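Local coordinates for protein snaclec convulxin subunit alpha (Crotalus durissus, PDB 1UMR) that activates platelets by binding glycoprotein VI, the platelet receptor for collagen, as one subunit of a snake venom lectin, at residues K37-V42 against C129-Q134. Sequence-based numbering, arbitrary orientation.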
loop_
_atom_site.group_PDB
_atom_site.type_symbol
_atom_site.label_atom_id
_atom_site.label_comp_id
_atom_site.label_asym_id
_atom_site.label_seq_id
_atom_site.Cartn_x
_atom_site.Cartn_y
_atom_site.Cartn_z
ATOM N N LYS A 37 -28.551 12.139 47.431
ATOM C CA LYS A 37 -27.146 12.269 47.116
ATOM C C LYS A 37 -26.992 11.859 45.652
ATOM O O LYS A 37 -27.577 10.890 45.250
ATOM C CB LYS A 37 -26.330 11.322 48.037
ATOM C CG LYS A 37 -26.515 11.639 49.566
ATOM C CD LYS A 37 -25.577 10.743 50.418
ATOM C CE LYS A 37 -26.033 10.498 51.869
ATOM N NZ LYS A 37 -27.601 10.048 51.827
ATOM N N GLY A 38 -26.240 12.620 44.870
ATOM C CA GLY A 38 -26.016 12.292 43.479
ATOM C C GLY A 38 -27.277 12.350 42.603
ATOM O O GLY A 38 -27.240 11.860 41.459
ATOM N N ALA A 39 -28.421 12.900 43.061
ATOM C CA ALA A 39 -29.528 12.894 42.075
ATOM C C ALA A 39 -29.447 14.053 41.067
ATOM O O ALA A 39 -28.919 15.083 41.376
ATOM C CB ALA A 39 -30.819 12.909 42.727
ATOM N N HIS A 40 -30.071 13.852 39.908
ATOM C CA HIS A 40 -30.067 14.751 38.749
ATOM C C HIS A 40 -31.335 14.468 37.897
ATOM O O HIS A 40 -31.962 13.408 38.137
ATOM C CB HIS A 40 -28.893 14.370 37.900
ATOM C CG HIS A 40 -27.632 14.881 38.461
ATOM N ND1 HIS A 40 -26.653 14.059 39.012
ATOM C CD2 HIS A 40 -27.233 16.148 38.667
ATOM C CE1 HIS A 40 -25.675 14.823 39.479
ATOM N NE2 HIS A 40 -26.008 16.089 39.288
ATOM N N LEU A 41 -31.724 15.366 36.951
ATOM C CA LEU A 41 -32.669 14.940 35.905
ATOM C C LEU A 41 -32.188 13.572 35.336
ATOM O O LEU A 41 -30.992 13.324 35.338
ATOM C CB LEU A 41 -32.713 15.954 34.783
ATOM C CG LEU A 41 -33.516 17.163 35.218
ATOM C CD1 LEU A 41 -33.231 18.265 34.115
ATOM C CD2 LEU A 41 -35.021 16.653 35.253
ATOM N N VAL A 42 -33.075 12.683 34.880
ATOM C CA VAL A 42 -32.554 11.462 34.283
ATOM C C VAL A 42 -31.509 11.684 33.156
ATOM O O VAL A 42 -31.643 12.532 32.283
ATOM C CB VAL A 42 -33.583 10.637 33.437
ATOM C CG1 VAL A 42 -33.853 9.282 33.894
ATOM C CG2 VAL A 42 -34.675 11.367 32.915
ATOM N N CYS A 129 -36.542 12.244 37.670
ATOM C CA CYS A 129 -35.328 12.251 38.497
ATOM C C CYS A 129 -34.611 10.873 38.531
ATOM O O CYS A 129 -35.249 9.812 38.381
ATOM C CB CYS A 129 -35.623 12.663 39.908
ATOM S SG CYS A 129 -36.102 14.405 40.040
ATOM N N LYS A 130 -33.293 10.877 38.661
ATOM C CA LYS A 130 -32.501 9.642 38.753
ATOM C C LYS A 130 -31.390 9.772 39.766
ATOM O O LYS A 130 -30.808 10.836 39.952
ATOM C CB LYS A 130 -32.008 9.135 37.395
ATOM C CG LYS A 130 -30.781 8.141 37.404
ATOM C CD LYS A 130 -30.274 7.960 35.946
ATOM C CE LYS A 130 -29.009 7.037 35.816
ATOM N NZ LYS A 130 -28.704 6.667 34.409
ATOM N N PHE A 131 -31.170 8.714 40.526
ATOM C CA PHE A 131 -30.046 8.661 41.457
ATOM C C PHE A 131 -29.631 7.233 41.793
ATOM O O PHE A 131 -30.406 6.317 41.551
ATOM C CB PHE A 131 -30.343 9.436 42.720
ATOM C CG PHE A 131 -31.109 8.699 43.736
ATOM C CD1 PHE A 131 -32.484 8.876 43.875
ATOM C CD2 PHE A 131 -30.442 7.927 44.668
ATOM C CE1 PHE A 131 -33.232 8.252 44.881
ATOM C CE2 PHE A 131 -31.116 7.297 45.702
ATOM C CZ PHE A 131 -32.545 7.462 45.837
ATOM N N PRO A 132 -28.383 7.039 42.249
ATOM C CA PRO A 132 -27.894 5.690 42.599
ATOM C C PRO A 132 -28.003 5.445 44.100
ATOM O O PRO A 132 -27.320 6.097 44.816
ATOM C CB PRO A 132 -26.449 5.746 42.221
ATOM C CG PRO A 132 -26.003 7.331 42.487
ATOM C CD PRO A 132 -27.343 8.094 42.415
ATOM N N PRO A 133 -28.834 4.523 44.571
ATOM C CA PRO A 133 -29.004 4.256 46.020
ATOM C C PRO A 133 -27.715 3.646 46.488
ATOM O O PRO A 133 -26.953 3.243 45.613
ATOM C CB PRO A 133 -30.110 3.163 46.040
ATOM C CG PRO A 133 -29.817 2.389 44.769
ATOM C CD PRO A 133 -29.688 3.648 43.771
ATOM N N GLN A 134 -27.451 3.619 47.794
ATOM C CA GLN A 134 -26.225 2.999 48.331
ATOM C C GLN A 134 -26.466 1.667 48.972
ATOM O O GLN A 134 -27.489 1.371 49.586
ATOM C CB GLN A 134 -25.539 3.884 49.364
ATOM C CG GLN A 134 -25.645 5.388 49.086
ATOM C CD GLN A 134 -25.001 6.253 50.242
ATOM O OE1 GLN A 134 -25.468 6.308 51.391
ATOM N NE2 GLN A 134 -23.920 6.907 49.906
HETATM O O HOH W 1 -27.819 7.367 52.518
HETATM O O HOH W 2 -28.482 10.871 38.412
#
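Phe131 lays its CB against the methyl of Ala39, CB to CB 3.5 Å, where the short strand 40-41, an edge strand within this chain of the antiparallel sheet of the C-type lectin fold, begins to pair with strand 125-131. The methyl sits obliquely beside the start of the Phe131 ring. With CG lodged between the backbone N and the carbonyl carbon (chi1 83°), the ring then leads on to Trp8, which it meets edge-to-face.

The pairing itself is brief. His40 and Lys130 form the hydrogen-bonded pair: His40 N donates to Lys130 O at 3.1 Å, and Lys130 N donates back to His40 O at 2.9 Å. Lys130 O takes more than that one N-H, since the CA of Ala39 sits 3.2 Å from it in a CA-H...O contact and a water donates to it as well. Next along, Leu41 and Cys129 are a non-hydrogen-bonded pair with diverging side chains; Leu41 packs on helix 25-35, and the disulfide from Cys129 to Cys32 ties the same helix to the sheet.

Val42 and Lys130 cross at about a right angle, Val42 CG1 lying 4.0 Å from Lys130 CB. From there the lysine, its CG anti to the backbone N (chi1 160°), runs fully extended to a salt bridge with Glu49 and a hydrogen bond to Ser43.

Past the strands the chains stay in touch through Pro132 and a water. Pro132 CD rests 3.9 Å from Gly38 O, and at the exposed end one water bridges the tips, accepting from Lys37 NZ at 2.8 Å and donating to Gln134 OE1 at 2.8 Å.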